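Local coordinates for myroilysin (Myroides profundi, PDB 5CZW), which is probably a zinc-dependent metalloendopeptidase of the astacin (M12A) family, here held in a latent form by a cysteine-switch propeptide, at residues S132-H137 with I202-S206; G56-V60 with W121-S125; N45-V51 with N76-V82. The protein carries 1 engineered substitution. All blocks are in the same frame, centred on the assembly; numbering follows the deposited sequence.

Contact 1: residues S132-H137 with I202-S206; sequences SRTVIH and IMHYS. With ZN (zinc ion), chain B.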
loop_
_atom_site.group_PDB
_atom_site.type_symbol
_atom_site.label_atom_id
_atom_site.label_comp_id
_atom_site.label_asym_id
_atom_site.label_seq_id
_atom_site.Cartn_x
_atom_site.Cartn_y
_atom_site.Cartn_z
ATOM N N SER A 132 -6.487 7.869 7.249
ATOM C CA SER A 132 -7.579 7.015 6.859
ATOM C C SER A 132 -7.374 6.511 5.420
ATOM O O SER A 132 -7.461 5.280 5.122
ATOM C CB SER A 132 -8.945 7.771 6.946
ATOM O OG SER A 132 -10.020 6.881 6.558
ATOM N N ARG A 133 -7.100 7.399 4.534
ATOM C CA ARG A 133 -6.888 7.002 3.161
ATOM C C ARG A 133 -5.771 5.969 2.987
ATOM O O ARG A 133 -5.942 4.933 2.357
ATOM C CB ARG A 133 -6.566 8.250 2.302
ATOM C CG ARG A 133 -6.335 7.984 0.806
ATOM C CD ARG A 133 -5.950 9.252 0.052
ATOM N NE ARG A 133 -4.594 9.650 0.291
ATOM C CZ ARG A 133 -3.552 9.397 -0.503
ATOM N NH1 ARG A 133 -3.683 8.747 -1.615
ATOM N NH2 ARG A 133 -2.380 9.811 -0.146
ATOM N N THR A 134 -4.640 6.301 3.535
ATOM C CA THR A 134 -3.428 5.494 3.204
ATOM C C THR A 134 -3.416 4.169 4.059
ATOM O O THR A 134 -3.071 3.074 3.529
ATOM C CB THR A 134 -2.187 6.330 3.357
ATOM O OG1 THR A 134 -2.179 7.303 2.291
ATOM C CG2 THR A 134 -0.886 5.473 3.299
ATOM N N VAL A 135 -3.886 4.243 5.319
ATOM C CA VAL A 135 -3.887 3.045 6.145
ATOM C C VAL A 135 -4.935 2.069 5.595
ATOM O O VAL A 135 -4.645 0.873 5.357
ATOM C CB VAL A 135 -4.133 3.311 7.631
ATOM C CG1 VAL A 135 -4.279 2.027 8.394
ATOM C CG2 VAL A 135 -2.983 4.145 8.148
ATOM N N ILE A 136 -6.169 2.512 5.407
ATOM C CA ILE A 136 -7.194 1.611 4.902
ATOM C C ILE A 136 -6.760 1.054 3.552
ATOM O O ILE A 136 -6.903 -0.124 3.338
ATOM C CB ILE A 136 -8.585 2.298 4.814
ATOM C CG1 ILE A 136 -8.957 2.786 6.217
ATOM C CG2 ILE A 136 -9.646 1.377 4.260
ATOM C CD1 ILE A 136 -10.347 3.323 6.347
ATOM N N HIS A 137 -6.213 1.882 2.696
ATOM C CA HIS A 137 -5.728 1.395 1.406
ATOM C C HIS A 137 -4.676 0.248 1.486
ATOM O O HIS A 137 -4.821 -0.775 0.870
ATOM C CB HIS A 137 -5.191 2.583 0.656
ATOM C CG HIS A 137 -4.742 2.288 -0.724
ATOM N ND1 HIS A 137 -5.554 2.531 -1.786
ATOM C CD2 HIS A 137 -3.562 1.879 -1.229
ATOM C CE1 HIS A 137 -4.935 2.237 -2.883
ATOM N NE2 HIS A 137 -3.711 1.901 -2.577
ATOM N N ILE A 202 -11.637 2.929 -2.107
ATOM C CA ILE A 202 -10.452 3.278 -1.373
ATOM C C ILE A 202 -9.212 2.706 -2.115
ATOM O O ILE A 202 -8.139 3.173 -1.904
ATOM C CB ILE A 202 -10.551 2.686 0.041
ATOM C CG1 ILE A 202 -9.498 3.235 0.910
ATOM C CG2 ILE A 202 -10.414 1.181 -0.025
ATOM C CD1 ILE A 202 -9.778 4.588 1.428
ATOM N N MET A 203 -9.452 1.700 -2.983
ATOM C CA MET A 203 -8.390 1.014 -3.720
ATOM C C MET A 203 -7.910 1.723 -4.994
ATOM O O MET A 203 -7.035 1.225 -5.696
ATOM C CB MET A 203 -8.688 -0.502 -3.926
ATOM C CG MET A 203 -8.799 -1.343 -2.644
ATOM S SD MET A 203 -7.562 -0.982 -1.394
ATOM C CE MET A 203 -6.055 -1.552 -2.197
ATOM N N HIS A 204 -8.491 2.873 -5.298
ATOM C CA HIS A 204 -8.079 3.575 -6.521
ATOM C C HIS A 204 -6.621 3.905 -6.435
ATOM O O HIS A 204 -6.143 4.179 -5.409
ATOM C CB HIS A 204 -8.969 4.783 -6.937
ATOM C CG HIS A 204 -10.061 4.420 -7.892
ATOM N ND1 HIS A 204 -9.857 4.304 -9.253
ATOM C CD2 HIS A 204 -11.341 4.043 -7.669
ATOM C CE1 HIS A 204 -10.977 3.931 -9.825
ATOM N NE2 HIS A 204 -11.886 3.743 -8.887
ATOM N N TYR A 205 -5.956 3.849 -7.565
ATOM C CA TYR A 205 -4.497 4.089 -7.681
ATOM C C TYR A 205 -4.224 5.554 -7.897
ATOM O O TYR A 205 -4.708 6.194 -8.861
ATOM C CB TYR A 205 -4.002 3.305 -8.905
ATOM C CG TYR A 205 -2.575 3.458 -9.165
ATOM C CD1 TYR A 205 -1.677 3.000 -8.282
ATOM C CD2 TYR A 205 -2.137 3.834 -10.384
ATOM C CE1 TYR A 205 -0.327 3.085 -8.511
ATOM C CE2 TYR A 205 -0.817 4.021 -10.632
ATOM C CZ TYR A 205 0.115 3.583 -9.712
ATOM O OH TYR A 205 1.482 3.664 -9.972
ATOM N N SER A 206 -3.529 6.139 -6.954
ATOM C CA SER A 206 -3.143 7.527 -7.017
ATOM C C SER A 206 -1.946 7.737 -7.923
ATOM O O SER A 206 -1.007 7.054 -7.796
ATOM C CB SER A 206 -2.695 7.931 -5.620
ATOM O OG SER A 206 -3.760 7.814 -4.760
HETATM ZN ZN ZN B . -1.971 0.668 -3.467
#
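His137 of helix 128-143 meets Ile202 and Met203 of the loop 202-206 in a pairing characteristic of metzincin proteases: a zinc-binding histidine of the active-site helix is set against the methionine of the Met-turn. Metal and hydrogen bond share the imidazole between them. His137 NE2 binds the zinc ion at 2.3 Å, and His141, His147 and the cysteine-switch residue Cys23 complete the site. His137 ND1 donates to Ile202 O at 2.7 Å in a nearly straight bond (N-H...O 166°), and that oxygen sits at the ring edge, practically in the imidazole plane. With CG anti to the backbone N (chi1 -176°), the imidazole is carried clear of the helix and its far end comes up to the loop, where this second-shell carbonyl fixes its rotation and so positions NE2 for the metal. Histidine suits the place because its two nitrogens can serve these two partners at once.

Over one face of the ring lies the Met203 methyl, CE being 4.0 Å from the ring centroid and only 9° off the normal, a CH-pi contact with SD over the same face. The methionine chain is bent at both of its outer torsions, which brings CE within 3.4 Å of His137 O as well. An unbranched, flexible apolar chain can follow this course, and it also reaches the neighbourhood of His141.

Apolar packing extends the contact along the helix. Ile136 and Ile202 cross at about a right angle, CG2 of the former touching CG1 of the latter at 3.8 Å. Ile202 CD1 also rests against the helix backbone, 4.0 Å from Arg133 O. At the polar margin, Arg133 is salt-bridged to Glu130 and Ser206 OG is bonded to Asn220; OG also lies near the guanidinium plane, 3.3 Å from Arg133 NH1.

Contact 2: residues G56-V60 with W121-S125; sequences GTPYV and WFDDS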
loop_
_atom_site.group_PDB
_atom_site.type_symbol
_atom_site.label_atom_id
_atom_site.label_comp_id
_atom_site.label_asym_id
_atom_site.label_seq_id
_atom_site.Cartn_x
_atom_site.Cartn_y
_atom_site.Cartn_z
ATOM N N GLY A 56 8.124 4.187 14.137
ATOM C CA GLY A 56 7.016 5.151 14.195
ATOM C C GLY A 56 6.815 5.675 15.603
ATOM O O GLY A 56 7.302 5.122 16.597
ATOM N N THR A 57 6.079 6.742 15.719
ATOM C CA THR A 57 5.842 7.328 17.018
ATOM C C THR A 57 4.612 6.667 17.609
ATOM O O THR A 57 3.835 6.041 16.843
ATOM C CB THR A 57 5.536 8.833 16.897
ATOM O OG1 THR A 57 4.340 9.002 16.129
ATOM C CG2 THR A 57 6.657 9.578 16.254
ATOM N N PRO A 58 4.366 6.846 18.913
ATOM C CA PRO A 58 3.113 6.253 19.447
ATOM C C PRO A 58 1.869 6.770 18.741
ATOM O O PRO A 58 0.878 6.029 18.586
ATOM C CB PRO A 58 3.146 6.579 20.967
ATOM C CG PRO A 58 4.595 6.767 21.230
ATOM C CD PRO A 58 5.281 7.188 19.996
ATOM N N TYR A 59 1.859 8.041 18.392
ATOM C CA TYR A 59 0.720 8.623 17.717
ATOM C C TYR A 59 0.457 7.988 16.386
ATOM O O TYR A 59 -0.718 7.488 16.114
ATOM C CB TYR A 59 0.897 10.116 17.538
ATOM C CG TYR A 59 -0.228 10.876 16.915
ATOM C CD1 TYR A 59 -1.383 11.090 17.612
ATOM C CD2 TYR A 59 -0.174 11.242 15.595
ATOM C CE1 TYR A 59 -2.465 11.743 17.035
ATOM C CE2 TYR A 59 -1.238 11.910 15.004
ATOM C CZ TYR A 59 -2.351 12.164 15.763
ATOM O OH TYR A 59 -3.392 12.839 15.175
ATOM N N VAL A 60 1.510 7.944 15.574
ATOM C CA VAL A 60 1.398 7.296 14.270
ATOM C C VAL A 60 0.943 5.849 14.421
ATOM O O VAL A 60 0.106 5.385 13.682
ATOM C CB VAL A 60 2.707 7.455 13.438
ATOM C CG1 VAL A 60 2.784 6.466 12.237
ATOM C CG2 VAL A 60 2.753 8.829 12.865
ATOM N N TRP A 121 5.217 8.201 4.578
ATOM C CA TRP A 121 5.055 9.661 4.760
ATOM C C TRP A 121 4.241 10.142 5.934
ATOM O O TRP A 121 3.905 11.371 5.994
ATOM C CB TRP A 121 4.522 10.283 3.481
ATOM C CG TRP A 121 3.180 9.750 2.985
ATOM C CD1 TRP A 121 1.968 10.033 3.479
ATOM C CD2 TRP A 121 2.954 8.783 1.939
ATOM N NE1 TRP A 121 0.996 9.360 2.814
ATOM C CE2 TRP A 121 1.587 8.571 1.861
ATOM C CE3 TRP A 121 3.793 8.080 1.057
ATOM C CZ2 TRP A 121 1.019 7.693 0.922
ATOM C CZ3 TRP A 121 3.246 7.266 0.121
ATOM C CH2 TRP A 121 1.881 7.073 0.058
ATOM N N PHE A 122 3.958 9.307 6.881
ATOM C CA PHE A 122 3.210 9.743 8.035
ATOM C C PHE A 122 4.164 10.446 9.038
ATOM O O PHE A 122 5.351 10.108 9.189
ATOM C CB PHE A 122 2.510 8.587 8.706
ATOM C CG PHE A 122 1.441 7.898 7.925
ATOM C CD1 PHE A 122 0.691 8.520 6.962
ATOM C CD2 PHE A 122 1.158 6.587 8.239
ATOM C CE1 PHE A 122 -0.314 7.836 6.304
ATOM C CE2 PHE A 122 0.127 5.960 7.658
ATOM C CZ PHE A 122 -0.636 6.620 6.701
ATOM N N ASP A 123 3.601 11.411 9.758
ATOM C CA ASP A 123 4.278 12.049 10.919
ATOM C C ASP A 123 3.168 12.583 11.816
ATOM O O ASP A 123 2.007 12.296 11.586
ATOM C CB ASP A 123 5.209 13.162 10.469
ATOM C CG ASP A 123 4.490 14.298 9.718
ATOM O OD1 ASP A 123 3.385 14.761 10.168
ATOM O OD2 ASP A 123 4.998 14.709 8.613
ATOM N N ASP A 124 3.539 13.190 12.944
ATOM C CA ASP A 124 2.551 13.431 13.986
ATOM C C ASP A 124 1.621 14.593 13.557
ATOM O O ASP A 124 0.617 14.869 14.230
ATOM C CB ASP A 124 3.240 13.763 15.319
ATOM C CG ASP A 124 3.817 12.542 16.011
ATOM O OD1 ASP A 124 3.715 11.407 15.525
ATOM O OD2 ASP A 124 4.416 12.752 17.056
ATOM N N SER A 125 1.974 15.286 12.495
ATOM C CA SER A 125 1.068 16.319 11.949
ATOM C C SER A 125 0.158 15.823 10.833
ATOM O O SER A 125 -0.712 16.573 10.362
ATOM C CB SER A 125 1.860 17.537 11.493
ATOM O OG SER A 125 2.353 18.247 12.636
#
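Phe122 begins the contact by placing its CB 4.1 Å from CG1 of Val60, the two side chains crossing at a slant. Its ring continues inward, stacking on Phe119, meeting Phe131 and reaching helix 128-143. Val60 leans on Phe131 and Phe93 too, so a compact branched side chain suits the first turn of helix 58-63, whose inner side faces this aromatic group.

The CB of Asp123 points away from 56-60, and it is the backbone that makes the contact: Asp123 O lies 3.8 Å from Val60 CG2. Asp123 OD1 accepts from Ser125 N at 2.8 Å, on the anti side, which closes an Asx turn, while Asp123 N is bonded to Thr126 OG1. Aspartate suits such a turn because its short side chain can reach back to the main chain.

Asp124 carries the polar part. Its side chain and that of Thr57 approach from opposite directions, and Asp124 OD1 accepts from Thr57 OG1 at 2.6 Å through its syn lone pair. Tyr59 runs past Asp124 in the opposite sense, ring and carboxylate planes 73° apart; Tyr59 CB is 3.7 Å from Asp124 OD1, and further along the ring CE2 comes within 3.6 Å of Asp124 O. The negative charge near the start of a helix is likely to be favourable.

Thr57 has its hydroxyl between the backbone N and the carbonyl carbon (chi1 62°), from where OG1 also accepts from Val60 N at 3.1 Å and 169°. A valine here would probably leave Val60 N without its acceptor and the Asp124 carboxylate without its donor, freeing the loop to shift. This is the classical threonine N-cap, here with its hydroxyl tied to a loop aspartate.

Contact 3: residues N45-V51 with N76-V82; sequences NGSVITV and NITFNFV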
loop_
_atom_site.group_PDB
_atom_site.type_symbol
_atom_site.label_atom_id
_atom_site.label_comp_id
_atom_site.label_asym_id
_atom_site.label_seq_id
_atom_site.Cartn_x
_atom_site.Cartn_y
_atom_site.Cartn_z
ATOM N N ASN A 45 -10.910 -17.656 5.883
ATOM C CA ASN A 45 -11.980 -16.832 6.380
ATOM C C ASN A 45 -12.066 -16.942 7.922
ATOM O O ASN A 45 -11.867 -18.035 8.499
ATOM C CB ASN A 45 -13.294 -17.197 5.735
ATOM C CG ASN A 45 -14.362 -16.121 5.924
ATOM O OD1 ASN A 45 -14.089 -14.967 6.186
ATOM N ND2 ASN A 45 -15.633 -16.537 5.819
ATOM N N GLY A 46 -12.390 -15.817 8.573
ATOM C CA GLY A 46 -12.353 -15.765 10.041
ATOM C C GLY A 46 -10.980 -15.544 10.664
ATOM O O GLY A 46 -10.872 -15.440 11.897
ATOM N N SER A 47 -9.942 -15.387 9.826
ATOM C CA SER A 47 -8.579 -15.271 10.335
ATOM C C SER A 47 -8.483 -14.085 11.300
ATOM O O SER A 47 -9.114 -13.021 11.074
ATOM C CB SER A 47 -7.528 -15.132 9.248
ATOM O OG SER A 47 -7.338 -16.261 8.409
ATOM N N VAL A 48 -7.680 -14.296 12.343
ATOM C CA VAL A 48 -7.111 -13.234 13.111
ATOM C C VAL A 48 -5.644 -13.155 12.769
ATOM O O VAL A 48 -4.865 -14.057 13.084
ATOM C CB VAL A 48 -7.307 -13.531 14.620
ATOM C CG1 VAL A 48 -6.676 -12.439 15.464
ATOM C CG2 VAL A 48 -8.782 -13.655 14.909
ATOM N N ILE A 49 -5.253 -12.068 12.114
ATOM C CA ILE A 49 -3.917 -11.880 11.570
ATOM C C ILE A 49 -3.130 -11.006 12.548
ATOM O O ILE A 49 -3.539 -9.890 12.967
ATOM C CB ILE A 49 -3.991 -11.174 10.179
ATOM C CG1 ILE A 49 -4.889 -11.935 9.211
ATOM C CG2 ILE A 49 -2.579 -10.994 9.612
ATOM C CD1 ILE A 49 -5.271 -11.118 8.002
ATOM N N THR A 50 -1.977 -11.531 12.975
ATOM C CA THR A 50 -1.062 -10.764 13.828
ATOM C C THR A 50 -0.323 -9.655 13.016
ATOM O O THR A 50 0.096 -9.922 11.888
ATOM C CB THR A 50 -0.046 -11.660 14.551
ATOM O OG1 THR A 50 0.680 -12.416 13.594
ATOM C CG2 THR A 50 -0.706 -12.574 15.554
ATOM N N VAL A 51 -0.266 -8.480 13.603
ATOM C CA VAL A 51 0.360 -7.280 12.996
ATOM C C VAL A 51 1.398 -6.755 13.947
ATOM O O VAL A 51 1.065 -6.539 15.139
ATOM C CB VAL A 51 -0.687 -6.175 12.669
ATOM C CG1 VAL A 51 0.011 -5.023 11.945
ATOM C CG2 VAL A 51 -1.791 -6.746 11.820
ATOM N N ASN A 76 -14.958 -10.524 7.702
ATOM C CA ASN A 76 -14.773 -11.461 8.796
ATOM C C ASN A 76 -13.286 -11.797 8.938
ATOM O O ASN A 76 -12.878 -12.907 8.765
ATOM C CB ASN A 76 -15.575 -12.699 8.465
ATOM C CG ASN A 76 -15.669 -13.658 9.600
ATOM O OD1 ASN A 76 -15.417 -13.327 10.706
ATOM N ND2 ASN A 76 -15.994 -14.860 9.305
ATOM N N ILE A 77 -12.487 -10.746 9.123
ATOM C CA ILE A 77 -11.022 -10.826 9.355
ATOM C C ILE A 77 -10.770 -9.761 10.423
ATOM O O ILE A 77 -11.390 -8.692 10.360
ATOM C CB ILE A 77 -10.185 -10.435 8.090
ATOM C CG1 ILE A 77 -10.402 -11.421 6.968
ATOM C CG2 ILE A 77 -8.669 -10.280 8.381
ATOM C CD1 ILE A 77 -9.924 -12.843 7.210
ATOM N N THR A 78 -9.907 -10.040 11.388
ATOM C CA THR A 78 -9.488 -9.180 12.462
ATOM C C THR A 78 -7.955 -9.087 12.429
ATOM O O THR A 78 -7.282 -10.064 12.044
ATOM C CB THR A 78 -9.892 -9.821 13.843
ATOM O OG1 THR A 78 -11.330 -9.864 13.896
ATOM C CG2 THR A 78 -9.496 -8.958 15.016
ATOM N N PHE A 79 -7.451 -7.950 12.880
ATOM C CA PHE A 79 -6.018 -7.696 13.019
ATOM C C PHE A 79 -5.721 -7.579 14.508
ATOM O O PHE A 79 -6.335 -6.781 15.227
ATOM C CB PHE A 79 -5.673 -6.409 12.388
ATOM C CG PHE A 79 -5.920 -6.391 10.922
ATOM C CD1 PHE A 79 -5.181 -7.261 10.128
ATOM C CD2 PHE A 79 -6.867 -5.570 10.288
ATOM C CE1 PHE A 79 -5.348 -7.262 8.764
ATOM C CE2 PHE A 79 -7.038 -5.584 8.888
ATOM C CZ PHE A 79 -6.316 -6.471 8.141
ATOM N N ASN A 80 -4.825 -8.442 14.955
ATOM C CA ASN A 80 -4.361 -8.459 16.338
ATOM C C ASN A 80 -3.000 -7.825 16.360
ATOM O O ASN A 80 -2.037 -8.390 15.866
ATOM C CB ASN A 80 -4.226 -9.928 16.846
ATOM C CG ASN A 80 -3.836 -9.986 18.339
ATOM O OD1 ASN A 80 -3.898 -8.948 19.034
ATOM N ND2 ASN A 80 -3.436 -11.166 18.831
ATOM N N PHE A 81 -2.898 -6.621 16.949
ATOM C CA PHE A 81 -1.632 -5.880 17.030
ATOM C C PHE A 81 -0.814 -6.348 18.223
ATOM O O PHE A 81 -1.276 -6.172 19.364
ATOM C CB PHE A 81 -1.872 -4.392 17.099
ATOM C CG PHE A 81 -2.314 -3.790 15.798
ATOM C CD1 PHE A 81 -3.590 -3.986 15.274
ATOM C CD2 PHE A 81 -1.395 -3.192 14.967
ATOM C CE1 PHE A 81 -3.961 -3.458 14.001
ATOM C CE2 PHE A 81 -1.773 -2.649 13.714
ATOM C CZ PHE A 81 -3.049 -2.771 13.260
ATOM N N VAL A 82 0.337 -6.935 17.938
ATOM C CA VAL A 82 1.171 -7.607 18.919
ATOM C C VAL A 82 2.609 -7.023 18.996
ATOM O O VAL A 82 3.060 -6.305 18.091
ATOM C CB VAL A 82 1.256 -9.084 18.604
ATOM C CG1 VAL A 82 -0.086 -9.695 18.363
ATOM C CG2 VAL A 82 2.106 -9.242 17.375
HETATM O O HOH W 1 -11.595 -12.523 12.949
#
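Val48-Val51 and Thr78-Phe81 pair as parallel strands in direct register, their axes 4.5 Å apart at closest approach and twisted by 34°. The bonds alternate in the usual parallel way: Ile49 and Val51 each use both N and O, as where Asn80 N donates to Ile49 O at 2.8 Å, while the intervening Val48 and Thr50 give CA-H...O contacts to Thr78 O and Asn80 O. At the start the ladder frays. Gly46 N reaches Asn76 O only weakly, and its positive phi (81°) calls for glycine, since a CB would collide with the preceding carbonyl oxygen. The amides of Asn45 and Asn76 both bond to Pro237 O, tying this end to the C-terminal tail.

Strand 78-81 is an edge strand of the sheet, reached from strand 48-54 through helix 58-63 in a beta-alpha-beta crossover.

On one face, bulky apolar groups suit the burial of Ile49, Val51 and Phe79, with Phe81 at the margin. Ile49 CD1 packs 3.5 Å from Ile77 CG2 and also touches the Phe79 ring, which meets Phe139 edge-to-face and Leu143 of helix 128-143. In Val51, chi1 of -175° swings CG1 across to Phe81, 3.5 Å from CE2, and leaves CG2 for Phe79. Val51 CB lies over the Phe81 face, 3.9 Å from its centroid.

Beta-branched and polar residues suit the other, more exposed face: Val48, Thr50, Thr78 and Asn80. Val48 CG1 lies 3.8 Å from Asn80 CB, and Thr50 OG1 is bonded to Gln88 N. One water bridges the strands, donating to Ser47 O and hydrogen-bonded to Thr78 OG1 at 2.8 Å.

How the contacts relate
From the N terminus, 45-51 comes first, and contact 3 closes its loop when the chain returns as 76-82. Residues 56-60 lie inside that loop, but their partner 121-125 comes well after it, so contacts 2 and 3 cross; helix 58-63, whose first turn belongs to contact 2, lies in the connection that contact 3 closes. Contact 1 opens only after contact 2 has closed, and bridges 64 residues to bring the Met-turn back to helix 128-143. Contacts 1 and 2 touch directly, Phe122 CZ packing 3.6 Å from Thr134 CG2. Contact 3 touches neither. Together they join sheet edge, helix 58-63, the loop before the active-site helix, and the Met-turn.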